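Local coordinates for protein beta-lactamase/D-alanine Carboxypeptidase (Yersinia pestis, PDB 3RJU) that is probably a serine hydrolase of the beta-lactamase and penicillin-binding protein family, acting on beta-lactams or on D-alanine-ended peptides, at residues L118-P123 with N139-L144; V131-T136 with N219-A223. The contacts are given in a common frame with arbitrary orientation. Numbering follows the deposited sequence.

Interaction 1. Residues L118-P123 with N139-L144; sequences LPREQP and NRWQWL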
loop_
_atom_site.group_PDB
_atom_site.type_symbol
_atom_site.label_atom_id
_atom_site.label_comp_id
_atom_site.label_asym_id
_atom_site.label_seq_id
_atom_site.Cartn_x
_atom_site.Cartn_y
_atom_site.Cartn_z
ATOM N N LEU A 118 -3.561 17.451 -6.308
ATOM C CA LEU A 118 -4.354 16.745 -7.311
ATOM C C LEU A 118 -5.558 16.066 -6.669
ATOM O O LEU A 118 -5.556 15.770 -5.466
ATOM C CB LEU A 118 -3.494 15.702 -8.040
ATOM C CG LEU A 118 -2.402 16.251 -8.951
ATOM C CD1 LEU A 118 -1.498 15.105 -9.414
ATOM C CD2 LEU A 118 -3.012 16.967 -10.158
ATOM N N PRO A 119 -6.604 15.813 -7.465
ATOM C CA PRO A 119 -7.765 15.137 -6.872
ATOM C C PRO A 119 -7.483 13.663 -6.593
ATOM O O PRO A 119 -6.492 13.103 -7.060
ATOM C CB PRO A 119 -8.850 15.286 -7.941
ATOM C CG PRO A 119 -8.090 15.416 -9.213
ATOM C CD PRO A 119 -6.797 16.123 -8.889
ATOM N N ARG A 120 -8.380 13.041 -5.845
ATOM C CA ARG A 120 -8.193 11.660 -5.431
ATOM C C ARG A 120 -8.255 10.716 -6.636
ATOM O O ARG A 120 -7.442 9.796 -6.752
ATOM C CB ARG A 120 -9.243 11.295 -4.386
ATOM C CG ARG A 120 -9.277 9.837 -3.977
ATOM C CD ARG A 120 -10.320 9.632 -2.895
ATOM N NE ARG A 120 -10.468 8.212 -2.639
ATOM C CZ ARG A 120 -10.195 7.605 -1.490
ATOM N NH1 ARG A 120 -9.791 8.297 -0.425
ATOM N NH2 ARG A 120 -10.351 6.290 -1.411
ATOM N N GLU A 121 -9.233 10.947 -7.515
ATOM C CA GLU A 121 -9.336 10.224 -8.783
ATOM C C GLU A 121 -9.403 11.196 -9.957
ATOM O O GLU A 121 -9.861 12.326 -9.822
ATOM C CB GLU A 121 -10.589 9.348 -8.827
ATOM C CG GLU A 121 -10.663 8.317 -7.735
ATOM C CD GLU A 121 -9.806 7.089 -7.971
ATOM O OE1 GLU A 121 -9.203 6.935 -9.054
ATOM O OE2 GLU A 121 -9.747 6.255 -7.055
ATOM N N GLN A 122 -8.971 10.749 -11.125
ATOM C CA GLN A 122 -9.303 11.494 -12.322
ATOM C C GLN A 122 -10.822 11.609 -12.405
ATOM O O GLN A 122 -11.529 10.615 -12.282
ATOM C CB GLN A 122 -8.776 10.784 -13.565
ATOM C CG GLN A 122 -9.004 11.607 -14.826
ATOM C CD GLN A 122 -8.374 10.971 -16.037
ATOM O OE1 GLN A 122 -7.334 10.339 -15.926
ATOM N NE2 GLN A 122 -8.994 11.141 -17.201
ATOM N N PRO A 123 -11.337 12.831 -12.606
ATOM C CA PRO A 123 -12.792 12.989 -12.746
ATOM C C PRO A 123 -13.302 12.455 -14.080
ATOM O O PRO A 123 -12.513 12.223 -15.005
ATOM C CB PRO A 123 -12.985 14.506 -12.698
ATOM C CG PRO A 123 -11.664 15.069 -13.156
ATOM C CD PRO A 123 -10.612 14.111 -12.671
ATOM N N ASN A 139 -5.167 7.956 -20.554
ATOM C CA ASN A 139 -6.260 8.797 -20.051
ATOM C C ASN A 139 -5.723 9.853 -19.082
ATOM O O ASN A 139 -6.127 11.023 -19.132
ATOM C CB ASN A 139 -7.312 7.994 -19.280
ATOM C CG ASN A 139 -8.047 6.970 -20.124
ATOM O OD1 ASN A 139 -8.487 5.955 -19.595
ATOM N ND2 ASN A 139 -8.200 7.231 -21.422
ATOM N N ARG A 140 -4.840 9.429 -18.178
ATOM C CA ARG A 140 -4.310 10.333 -17.155
ATOM C C ARG A 140 -3.612 11.537 -17.761
ATOM O O ARG A 140 -3.832 12.681 -17.343
ATOM C CB ARG A 140 -3.317 9.615 -16.230
ATOM C CG ARG A 140 -3.954 8.661 -15.274
ATOM C CD ARG A 140 -2.948 8.217 -14.239
ATOM N NE ARG A 140 -1.912 7.286 -14.686
ATOM C CZ ARG A 140 -2.085 5.968 -14.816
ATOM N NH1 ARG A 140 -3.284 5.424 -14.626
ATOM N NH2 ARG A 140 -1.067 5.188 -15.155
ATOM N N TRP A 141 -2.746 11.277 -18.731
ATOM C CA TRP A 141 -1.954 12.349 -19.310
ATOM C C TRP A 141 -2.771 13.242 -20.237
ATOM O O TRP A 141 -2.508 14.437 -20.321
ATOM C CB TRP A 141 -0.667 11.806 -19.944
ATOM C CG TRP A 141 0.237 11.363 -18.858
ATOM C CD1 TRP A 141 0.248 10.137 -18.241
ATOM C CD2 TRP A 141 1.224 12.161 -18.182
ATOM N NE1 TRP A 141 1.191 10.122 -17.241
ATOM C CE2 TRP A 141 1.799 11.348 -17.179
ATOM C CE3 TRP A 141 1.668 13.483 -18.321
ATOM C CZ2 TRP A 141 2.822 11.803 -16.339
ATOM C CZ3 TRP A 141 2.683 13.936 -17.483
ATOM C CH2 TRP A 141 3.235 13.104 -16.495
ATOM N N GLN A 142 -3.788 12.674 -20.882
ATOM C CA GLN A 142 -4.723 13.465 -21.669
ATOM C C GLN A 142 -5.505 14.429 -20.760
ATOM O O GLN A 142 -5.697 15.594 -21.102
ATOM C CB GLN A 142 -5.658 12.550 -22.467
ATOM C CG GLN A 142 -6.594 13.274 -23.414
ATOM C CD GLN A 142 -5.855 14.121 -24.446
ATOM O OE1 GLN A 142 -4.792 13.734 -24.951
ATOM N NE2 GLN A 142 -6.413 15.295 -24.753
ATOM N N TRP A 143 -5.921 13.951 -19.590
ATOM C CA TRP A 143 -6.605 14.797 -18.616
ATOM C C TRP A 143 -5.662 15.829 -18.009
ATOM O O TRP A 143 -6.015 16.990 -17.867
ATOM C CB TRP A 143 -7.214 13.949 -17.487
ATOM C CG TRP A 143 -7.814 14.782 -16.388
ATOM C CD1 TRP A 143 -9.092 15.289 -16.344
ATOM C CD2 TRP A 143 -7.168 15.220 -15.179
ATOM N NE1 TRP A 143 -9.276 16.014 -15.178
ATOM C CE2 TRP A 143 -8.113 15.984 -14.449
ATOM C CE3 TRP A 143 -5.886 15.036 -14.640
ATOM C CZ2 TRP A 143 -7.815 16.572 -13.221
ATOM C CZ3 TRP A 143 -5.589 15.627 -13.408
ATOM C CH2 TRP A 143 -6.556 16.376 -12.710
ATOM N N LEU A 144 -4.460 15.404 -17.641
ATOM C CA LEU A 144 -3.559 16.268 -16.883
ATOM C C LEU A 144 -3.195 17.518 -17.695
ATOM O O LEU A 144 -3.100 18.633 -17.165
ATOM C CB LEU A 144 -2.307 15.478 -16.468
ATOM C CG LEU A 144 -1.317 16.174 -15.540
ATOM C CD1 LEU A 144 -1.961 16.528 -14.199
ATOM C CD2 LEU A 144 -0.095 15.298 -15.349
HETATM O O HOH W 1 -8.649 11.436 -20.505
#
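Residues 139-144 form the C-terminal part of helix 137-144, and the loop 118-123 runs along one flank of it. Asn-139 meets the loop mainly through its backbone. Its O accepts a hydrogen bond from a water at 2.9 Å, and the same water takes a weak one, 3.3 Å long, from NE2 of Gln-122. The Asn-139 side chain turns back to the N of Thr-136. Next comes Arg-140, whose CA lies 3.3 Å from OE1 of Gln-122. Its guanidinium leads away to a salt bridge with Asp-169. Trp-143 is the main apolar partner. Its CA-to-CB bond points toward the loop, and the extended side chain of Gln-122 lies over one face of the indole. CG of Gln-122 is 4.0 Å from the centroid of the five-membered ring of Trp-143, a CH-pi contact. Two prolines add: CD of Pro-123 is 3.6 Å from CE2 of Trp-143, and CD of Pro-119 is 3.8 Å from CH2 of Trp-143. Leu-144 puts its CD1 4.2 Å from CD2 of Leu-118. This loop-on-helix contact lies outside the large antiparallel sheet of the beta-lactamase-family fold. Helix 162-175 packs beside both segments: Leu-162 touches Trp-143 and Arg-140, and Leu-166 touches Leu-118.

Interaction 2. Residues V131-T136 with N219-A223; sequences VFTWPT and NTVAA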
loop_
_atom_site.group_PDB
_atom_site.type_symbol
_atom_site.label_atom_id
_atom_site.label_comp_id
_atom_site.label_asym_id
_atom_site.label_seq_id
_atom_site.Cartn_x
_atom_site.Cartn_y
_atom_site.Cartn_z
ATOM N N VAL A 131 -12.611 -2.646 -10.940
ATOM C CA VAL A 131 -11.588 -2.040 -10.095
ATOM C C VAL A 131 -10.191 -2.067 -10.734
ATOM O O VAL A 131 -9.794 -3.049 -11.361
ATOM C CB VAL A 131 -11.570 -2.714 -8.688
ATOM C CG1 VAL A 131 -10.935 -4.088 -8.747
ATOM C CG2 VAL A 131 -10.870 -1.827 -7.682
ATOM N N PHE A 132 -9.456 -0.970 -10.574
ATOM C CA PHE A 132 -8.063 -0.879 -11.026
ATOM C C PHE A 132 -7.908 -0.968 -12.543
ATOM O O PHE A 132 -6.894 -1.471 -13.046
ATOM C CB PHE A 132 -7.198 -1.933 -10.324
ATOM C CG PHE A 132 -7.284 -1.879 -8.828
ATOM C CD1 PHE A 132 -7.230 -0.654 -8.173
ATOM C CD2 PHE A 132 -7.436 -3.039 -8.072
ATOM C CE1 PHE A 132 -7.339 -0.568 -6.787
ATOM C CE2 PHE A 132 -7.538 -2.960 -6.673
ATOM C CZ PHE A 132 -7.482 -1.713 -6.039
ATOM N N THR A 133 -8.888 -0.449 -13.274
ATOM C CA THR A 133 -8.802 -0.477 -14.732
ATOM C C THR A 133 -8.922 0.888 -15.408
ATOM O O THR A 133 -8.535 1.021 -16.561
ATOM C CB THR A 133 -9.842 -1.448 -15.363
ATOM O OG1 THR A 133 -11.160 -0.941 -15.148
ATOM C CG2 THR A 133 -9.726 -2.853 -14.761
ATOM N N TRP A 134 -9.449 1.891 -14.704
ATOM C CA TRP A 134 -9.609 3.243 -15.253
ATOM C C TRP A 134 -9.247 4.281 -14.176
ATOM O O TRP A 134 -9.623 4.102 -13.015
ATOM C CB TRP A 134 -11.063 3.470 -15.715
ATOM C CG TRP A 134 -11.223 4.777 -16.459
ATOM C CD1 TRP A 134 -11.235 4.953 -17.816
ATOM C CD2 TRP A 134 -11.344 6.090 -15.885
ATOM N NE1 TRP A 134 -11.365 6.286 -18.116
ATOM C CE2 TRP A 134 -11.428 7.005 -16.950
ATOM C CE3 TRP A 134 -11.385 6.578 -14.571
ATOM C CZ2 TRP A 134 -11.560 8.384 -16.746
ATOM C CZ3 TRP A 134 -11.497 7.937 -14.368
ATOM C CH2 TRP A 134 -11.595 8.830 -15.450
ATOM N N PRO A 135 -8.534 5.367 -14.545
ATOM C CA PRO A 135 -8.074 5.735 -15.890
ATOM C C PRO A 135 -6.831 4.963 -16.295
ATOM O O PRO A 135 -6.065 4.503 -15.430
ATOM C CB PRO A 135 -7.706 7.217 -15.739
ATOM C CG PRO A 135 -7.266 7.338 -14.282
ATOM C CD PRO A 135 -8.233 6.415 -13.550
ATOM N N THR A 136 -6.624 4.833 -17.604
ATOM C CA THR A 136 -5.368 4.294 -18.098
ATOM C C THR A 136 -4.305 5.372 -18.049
ATOM O O THR A 136 -4.615 6.544 -17.808
ATOM C CB THR A 136 -5.496 3.808 -19.541
ATOM O OG1 THR A 136 -5.681 4.941 -20.408
ATOM C CG2 THR A 136 -6.679 2.845 -19.678
ATOM N N ASN A 219 -5.892 -7.712 -15.785
ATOM C CA ASN A 219 -4.745 -6.825 -15.830
ATOM C C ASN A 219 -5.100 -5.540 -15.087
ATOM O O ASN A 219 -6.119 -4.909 -15.374
ATOM C CB ASN A 219 -4.425 -6.563 -17.309
ATOM C CG ASN A 219 -3.283 -5.576 -17.524
ATOM O OD1 ASN A 219 -3.285 -4.470 -16.989
ATOM N ND2 ASN A 219 -2.318 -5.969 -18.353
ATOM N N THR A 220 -4.266 -5.169 -14.117
ATOM C CA THR A 220 -4.499 -3.978 -13.312
ATOM C C THR A 220 -3.368 -2.953 -13.466
ATOM O O THR A 220 -3.151 -2.094 -12.589
ATOM C CB THR A 220 -4.634 -4.358 -11.837
ATOM O OG1 THR A 220 -3.491 -5.122 -11.443
ATOM C CG2 THR A 220 -5.927 -5.174 -11.580
ATOM N N VAL A 221 -2.663 -3.014 -14.590
ATOM C CA VAL A 221 -1.568 -2.083 -14.828
ATOM C C VAL A 221 -2.019 -0.608 -14.780
ATOM O O VAL A 221 -1.229 0.277 -14.429
ATOM C CB VAL A 221 -0.848 -2.405 -16.153
ATOM C CG1 VAL A 221 0.122 -1.275 -16.538
ATOM C CG2 VAL A 221 -0.124 -3.726 -16.032
ATOM N N ALA A 222 -3.283 -0.342 -15.108
ATOM C CA ALA A 222 -3.813 1.024 -15.007
ATOM C C ALA A 222 -3.624 1.634 -13.613
ATOM O O ALA A 222 -3.462 2.849 -13.480
ATOM C CB ALA A 222 -5.265 1.074 -15.394
ATOM N N ALA A 223 -3.650 0.794 -12.580
ATOM C CA ALA A 223 -3.473 1.269 -11.209
ATOM C C ALA A 223 -2.128 0.796 -10.638
ATOM O O ALA A 223 -2.007 0.504 -9.445
ATOM C CB ALA A 223 -4.639 0.785 -10.326
HETATM O O HOH W 2 -5.937 4.210 -12.753
#
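Ala-222 fills a concave turn of the loop 131-136. Its CB lies 3.5 Å from O of Thr-133 and also 3.5 Å from O of Pro-135, so a single methyl group meets mostly backbone. The CA-to-CB bonds of Thr-133, Trp-134, Pro-135 and Thr-136 point away from 219-223, so the loop turns its backbone to Ala-222. A cis peptide bond before Pro-135 helps to set the bend. Phe-132 is in the left-handed helical region (phi 65°, psi 33°). With chi1 at m its ring meets Ala-223, CD1 of Phe-132 lying 3.7 Å from CB of Ala-223. With chi1 at p, Thr-220 places its CG2 3.7 Å from CB of Phe-132, while its OG1 hydrogen-bonds to O of Gly-228. The O of Phe-132 has no conventional partner and receives a CA-H...O contact from CA of Thr-220 at 3.5 Å. One water donates to O of Pro-135 (2.7 Å) and to O of Ala-222 (2.9 Å). OD1 of Asn-219 accepts from N of Val-221 at 2.9 Å, an Asx turn leading into the 3-10 turn 221-222. Thr-136 N-caps helix 137-144. The Phe-132 side chain lies near, without touching, a probable SxxK motif, consistent with a serine beta-lactamase or penicillin-binding protein fold.

How the interactions relate
The centres of interaction 1 and interaction 2 are about 13 Å apart, on the same side of the chain's centre. Their segments alternate in sequence: 118-123, 131-136, 139-144, then 219-223. The first three belong to the connection after helix 108-113 and to helix 137-144. The fourth comes from a distant loop before strand 230-231. Arg-140 joins the two sites: its NH1 is 2.8 Å from O of Ala-222, a probable hydrogen bond. Gln-122 also packs on Pro-135, with its OE1 3.1 Å from CB of Pro-135. Helix 137-144 thus meets both loops: 118-123 packs on it directly, and 219-223 meets Arg-140. This part of the fold lies outside the large antiparallel sheet.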